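Local coordinates for protein A52 (Vaccinia virus, PDB 2VVW) that suppresses host innate immunity by binding TRAF6 and IRAK2, blocking NF-kappa-B signalling while activating p38, with a Bcl-2-like fold, at residues L71-I81 and W113-Y124. Numbering follows the deposited sequence. Where two conformers were deposited one is given.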
loop_
_atom_site.group_PDB
_atom_site.type_symbol
_atom_site.label_atom_id
_atom_site.label_comp_id
_atom_site.label_asym_id
_atom_site.label_seq_id
_atom_site.Cartn_x
_atom_site.Cartn_y
_atom_site.Cartn_z
ATOM N N LEU A 71 -4.378 21.413 -6.391
ATOM C CA LEU A 71 -4.004 20.052 -6.057
ATOM C C LEU A 71 -4.831 18.994 -6.773
ATOM O O LEU A 71 -4.297 17.957 -7.141
ATOM C CB LEU A 71 -4.060 19.829 -4.533
ATOM C CG LEU A 71 -2.941 20.404 -3.662
ATOM C CD1 LEU A 71 -3.212 20.096 -2.193
ATOM C CD2 LEU A 71 -1.517 19.898 -4.087
ATOM N N ASN A 72 -6.126 19.251 -6.982
ATOM C CA ASN A 72 -6.985 18.255 -7.603
ATOM C C ASN A 72 -7.025 18.388 -9.121
ATOM O O ASN A 72 -7.761 17.653 -9.787
ATOM C CB ASN A 72 -8.404 18.333 -7.025
ATOM C CG ASN A 72 -8.505 17.751 -5.618
ATOM O OD1 ASN A 72 -7.693 16.928 -5.212
ATOM N ND2 ASN A 72 -9.542 18.174 -4.870
ATOM N N SER A 73 -6.217 19.294 -9.678
ATOM C CA SER A 73 -6.138 19.437 -11.132
ATOM C C SER A 73 -5.261 18.361 -11.739
ATOM O O SER A 73 -4.545 17.659 -11.027
ATOM C CB SER A 73 -5.574 20.807 -11.517
ATOM O OG SER A 73 -4.206 20.887 -11.195
ATOM N N GLU A 74 -5.288 18.266 -13.065
ATOM C CA GLU A 74 -4.456 17.326 -13.782
ATOM C C GLU A 74 -2.982 17.508 -13.407
ATOM O O GLU A 74 -2.226 16.548 -13.380
ATOM C CB GLU A 74 -4.629 17.505 -15.298
ATOM C CG GLU A 74 -4.073 16.362 -16.122
ATOM C CD GLU A 74 -4.851 15.057 -15.929
ATOM O OE1 GLU A 74 -6.098 15.063 -16.112
ATOM O OE2 GLU A 74 -4.212 14.024 -15.597
ATOM N N GLU A 75 -2.590 18.749 -13.124
ATOM C CA GLU A 75 -1.197 19.093 -12.868
ATOM C C GLU A 75 -0.853 19.093 -11.367
ATOM O O GLU A 75 0.289 19.354 -11.003
ATOM C CB GLU A 75 -0.897 20.493 -13.436
ATOM C CG GLU A 75 -1.113 20.651 -14.931
ATOM C CD GLU A 75 -2.576 20.856 -15.364
ATOM O OE1 GLU A 75 -3.485 21.079 -14.521
ATOM O OE2 GLU A 75 -2.814 20.785 -16.590
ATOM N N GLY A 76 -1.817 18.769 -10.516
ATOM C CA GLY A 76 -1.692 18.956 -9.070
ATOM C C GLY A 76 -0.517 18.275 -8.395
ATOM O O GLY A 76 0.103 18.852 -7.495
ATOM N N ALA A 77 -0.222 17.041 -8.800
ATOM C CA ALA A 77 0.894 16.294 -8.223
ATOM C C ALA A 77 2.214 16.945 -8.602
ATOM O O ALA A 77 3.086 17.126 -7.765
ATOM C CB ALA A 77 0.852 14.813 -8.659
ATOM N N ASP A 78 2.364 17.306 -9.864
ATOM C CA ASP A 78 3.560 18.016 -10.315
ATOM C C ASP A 78 3.728 19.397 -9.668
ATOM O O ASP A 78 4.856 19.816 -9.372
ATOM C CB ASP A 78 3.529 18.159 -11.831
ATOM C CG ASP A 78 3.752 16.842 -12.545
ATOM O OD1 ASP A 78 4.469 15.969 -12.003
ATOM O OD2 ASP A 78 3.200 16.686 -13.652
ATOM N N ASN A 79 2.616 20.111 -9.490
ATOM C CA ASN A 79 2.604 21.387 -8.735
ATOM C C ASN A 79 3.062 21.202 -7.275
ATOM O O ASN A 79 3.793 22.028 -6.722
ATOM C CB ASN A 79 1.194 22.011 -8.748
ATOM C CG ASN A 79 0.763 22.476 -10.126
ATOM O OD1 ASN A 79 1.563 22.527 -11.063
ATOM N ND2 ASN A 79 -0.517 22.822 -10.255
ATOM N N PHE A 80 2.621 20.112 -6.648
ATOM C CA PHE A 80 3.071 19.776 -5.307
ATOM C C PHE A 80 4.587 19.548 -5.247
ATOM O O PHE A 80 5.259 20.067 -4.367
ATOM C CB PHE A 80 2.350 18.537 -4.816
ATOM C CG PHE A 80 2.827 18.043 -3.476
ATOM C CD1 PHE A 80 2.656 18.807 -2.345
ATOM C CD2 PHE A 80 3.445 16.807 -3.359
ATOM C CE1 PHE A 80 3.090 18.340 -1.101
ATOM C CE2 PHE A 80 3.881 16.347 -2.128
ATOM C CZ PHE A 80 3.693 17.110 -1.007
ATOM N N ILE A 81 5.111 18.768 -6.186
ATOM C CA ILE A 81 6.557 18.490 -6.227
ATOM C C ILE A 81 7.339 19.802 -6.464
ATOM O O ILE A 81 8.386 20.043 -5.824
ATOM C CB ILE A 81 6.887 17.414 -7.292
ATOM C CG1 ILE A 81 6.296 16.036 -6.898
ATOM C CG2 ILE A 81 8.399 17.281 -7.536
ATOM C CD1 ILE A 81 6.891 15.416 -5.602
ATOM N N TRP A 113 -6.267 14.537 -1.958
ATOM C CA TRP A 113 -6.326 13.582 -3.055
ATOM C C TRP A 113 -7.220 12.376 -2.786
ATOM O O TRP A 113 -7.978 11.951 -3.679
ATOM C CB TRP A 113 -4.920 13.149 -3.428
ATOM C CG TRP A 113 -4.090 14.229 -4.034
ATOM C CD1 TRP A 113 -4.520 15.311 -4.765
ATOM C CD2 TRP A 113 -2.659 14.319 -3.997
ATOM N NE1 TRP A 113 -3.434 16.051 -5.192
ATOM C CE2 TRP A 113 -2.288 15.476 -4.721
ATOM C CE3 TRP A 113 -1.652 13.547 -3.402
ATOM C CZ2 TRP A 113 -0.953 15.870 -4.872
ATOM C CZ3 TRP A 113 -0.329 13.929 -3.580
ATOM C CH2 TRP A 113 -0.001 15.091 -4.302
ATOM N N ARG A 114 -7.183 11.851 -1.562
ATOM C CA ARG A 114 -8.067 10.751 -1.202
ATOM C C ARG A 114 -9.501 11.179 -1.391
ATOM O O ARG A 114 -10.314 10.458 -2.000
ATOM C CB ARG A 114 -7.827 10.331 0.246
ATOM C CG ARG A 114 -8.543 9.043 0.654
ATOM C CD ARG A 114 -8.404 8.799 2.159
ATOM N NE ARG A 114 -9.003 9.894 2.918
ATOM C CZ ARG A 114 -8.349 10.807 3.642
ATOM N NH1 ARG A 114 -7.017 10.785 3.791
ATOM N NH2 ARG A 114 -9.061 11.746 4.255
ATOM N N ASN A 115 -9.824 12.350 -0.865
ATOM C CA ASN A 115 -11.197 12.868 -0.918
ATOM C C ASN A 115 -11.700 13.080 -2.342
ATOM O O ASN A 115 -12.887 12.952 -2.606
ATOM C CB ASN A 115 -11.311 14.163 -0.104
ATOM C CG ASN A 115 -11.103 13.933 1.387
ATOM O OD1 ASN A 115 -11.205 12.803 1.881
ATOM N ND2 ASN A 115 -10.776 15.001 2.105
ATOM N N GLU A 116 -10.782 13.377 -3.257
ATOM C CA GLU A 116 -11.086 13.543 -4.671
ATOM C C GLU A 116 -11.000 12.210 -5.454
ATOM O O GLU A 116 -11.279 12.164 -6.664
ATOM C CB GLU A 116 -10.122 14.578 -5.255
ATOM C CG GLU A 116 -10.350 14.990 -6.703
ATOM C CD GLU A 116 -11.609 15.800 -6.927
ATOM O OE1 GLU A 116 -12.385 16.041 -5.975
ATOM O OE2 GLU A 116 -11.824 16.192 -8.090
ATOM N N LYS A 117 -10.629 11.145 -4.741
ATOM C CA LYS A 117 -10.488 9.786 -5.279
ATOM C C LYS A 117 -9.371 9.693 -6.312
ATOM O O LYS A 117 -9.406 8.859 -7.215
ATOM C CB LYS A 117 -11.828 9.252 -5.809
ATOM C CG LYS A 117 -12.875 9.192 -4.730
ATOM C CD LYS A 117 -14.205 8.763 -5.273
ATOM C CE LYS A 117 -15.205 8.521 -4.153
ATOM N NZ LYS A 117 -16.566 8.180 -4.683
ATOM N N LEU A 118 -8.364 10.539 -6.143
ATOM C CA LEU A 118 -7.145 10.463 -6.944
ATOM C C LEU A 118 -6.185 9.554 -6.199
ATOM O O LEU A 118 -5.127 9.979 -5.741
ATOM C CB LEU A 118 -6.561 11.861 -7.158
ATOM C CG LEU A 118 -7.449 12.785 -7.993
ATOM C CD1 LEU A 118 -7.022 14.251 -7.946
ATOM C CD2 LEU A 118 -7.590 12.286 -9.444
ATOM N N PHE A 119 -6.546 8.274 -6.124
ATOM C CA PHE A 119 -5.984 7.393 -5.115
ATOM C C PHE A 119 -4.491 7.116 -5.317
ATOM O O PHE A 119 -3.753 7.051 -4.332
ATOM C CB PHE A 119 -6.805 6.090 -5.009
ATOM C CG PHE A 119 -8.150 6.264 -4.328
ATOM C CD1 PHE A 119 -8.213 6.678 -3.007
ATOM C CD2 PHE A 119 -9.340 5.985 -4.996
ATOM C CE1 PHE A 119 -9.447 6.833 -2.365
ATOM C CE2 PHE A 119 -10.571 6.139 -4.362
ATOM C CZ PHE A 119 -10.617 6.558 -3.043
ATOM N N SER A 120 -4.031 7.028 -6.562
ATOM C CA SER A 120 -2.608 6.742 -6.867
ATOM C C SER A 120 -1.607 7.883 -6.594
ATOM O O SER A 120 -0.372 7.689 -6.660
ATOM C CB SER A 120 -2.481 6.341 -8.342
ATOM O OG SER A 120 -2.839 7.417 -9.184
ATOM N N ARG A 121 -2.119 9.072 -6.309
ATOM C CA ARG A 121 -1.258 10.246 -6.082
ATOM C C ARG A 121 -0.452 10.196 -4.792
ATOM O O ARG A 121 0.602 10.870 -4.694
ATOM C CB ARG A 121 -2.080 11.539 -6.115
ATOM C CG ARG A 121 -2.565 11.874 -7.486
ATOM C CD ARG A 121 -2.909 13.351 -7.647
ATOM N NE ARG A 121 -3.228 13.615 -9.036
ATOM C CZ ARG A 121 -3.640 14.785 -9.523
ATOM N NH1 ARG A 121 -3.761 15.844 -8.740
ATOM N NH2 ARG A 121 -3.909 14.884 -10.815
ATOM N N TRP A 122 -0.899 9.374 -3.834
ATOM C CA TRP A 122 -0.169 9.162 -2.586
ATOM C C TRP A 122 1.287 8.834 -2.872
ATOM O O TRP A 122 2.158 9.190 -2.105
ATOM C CB TRP A 122 -0.822 8.062 -1.722
ATOM C CG TRP A 122 -0.607 6.655 -2.192
ATOM C CD1 TRP A 122 -1.371 5.962 -3.094
ATOM C CD2 TRP A 122 0.420 5.760 -1.775
ATOM N NE1 TRP A 122 -0.879 4.697 -3.270
ATOM C CE2 TRP A 122 0.222 4.540 -2.474
ATOM C CE3 TRP A 122 1.503 5.866 -0.898
ATOM C CZ2 TRP A 122 1.074 3.444 -2.330
ATOM C CZ3 TRP A 122 2.352 4.772 -0.758
ATOM C CH2 TRP A 122 2.123 3.575 -1.471
ATOM N N LYS A 123 1.553 8.172 -3.990
ATOM C CA LYS A 123 2.948 7.856 -4.375
ATOM C C LYS A 123 3.835 9.100 -4.466
ATOM O O LYS A 123 5.066 9.022 -4.285
ATOM C CB LYS A 123 2.963 7.136 -5.706
ATOM C CG LYS A 123 2.276 5.763 -5.722
ATOM C CD LYS A 123 3.055 4.712 -4.972
ATOM C CE LYS A 123 2.609 3.294 -5.381
ATOM N NZ LYS A 123 2.700 3.008 -6.856
ATOM N N TYR A 124 3.236 10.246 -4.781
ATOM C CA TYR A 124 4.005 11.497 -4.875
ATOM C C TYR A 124 4.527 11.973 -3.510
ATOM O O TYR A 124 5.523 12.685 -3.452
ATOM C CB TYR A 124 3.179 12.604 -5.547
ATOM C CG TYR A 124 3.114 12.439 -7.033
ATOM C CD1 TYR A 124 4.042 13.064 -7.852
ATOM C CD2 TYR A 124 2.152 11.614 -7.627
ATOM C CE1 TYR A 124 4.004 12.911 -9.225
ATOM C CE2 TYR A 124 2.112 11.446 -9.005
ATOM C CZ TYR A 124 3.038 12.100 -9.798
ATOM O OH TYR A 124 3.017 11.945 -11.166
#
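Arg121 presents the end of its guanidinium to Ser73 O: NH2 donates over 2.9 Å and NH1 over 3.0 Å, and the acceptor lies almost in the guanidinium plane. Both bonds are moderately bent, the one from NH1 more so. Ser73 O takes a third bond from Gly76 N, which closes the type I turn Ser73-Gly76, and so has three donors. Arg121 reaches this turn on a chain extended from CG to NE, its CD lying against one face of the Trp113 indole. Leu71 O accepts from Trp113 NE1 over 2.9 Å; this oxygen lies close to the indole plane, while NE1 stands above the plane of the Leu71 carbonyl, off its lone pairs. Arg121 NH1 also comes within 2.7 Å of Leu71 O, but at too poor an angle for a hydrogen bond. Ahead of the turn into helix 76-90, Ser73 OG is hydrogen-bonded to Arg70 O and accepts a weak capping bond from Glu75 N. In this all-helical, Bcl-2-like fold the bonds of Trp113 and Arg121 tie the loop leading into helix 76-90 to the end of helix 96-115 and to the 3-10 turn before helix 123-132. Lys117, with positive phi, ends helix 96-115 in a Schellman motif. Beside it, the Asn72 amide and Glu116 carboxylate stack with their planes 11° apart, and Asn72 CG sits 3.5 Å from Glu116 CG. Asn72 OD1 is buried here without a polar partner, facing Glu116 CB and Trp113 CD1. Farther along, in helix 76-90, Ala77 CB sits over the centre of the Tyr124 ring, 3.4 Å from its centroid, a CH-pi contact. Ile81 CG1 meets the same ring at its edge. The edge of the indole six-membered ring, at CH2, points at the face of Phe80 in an offset edge-to-face pair, planes at 87°; with CG anti to its backbone N (chi1 175°), Phe80 also reaches Cys106, Val109 and Ala128.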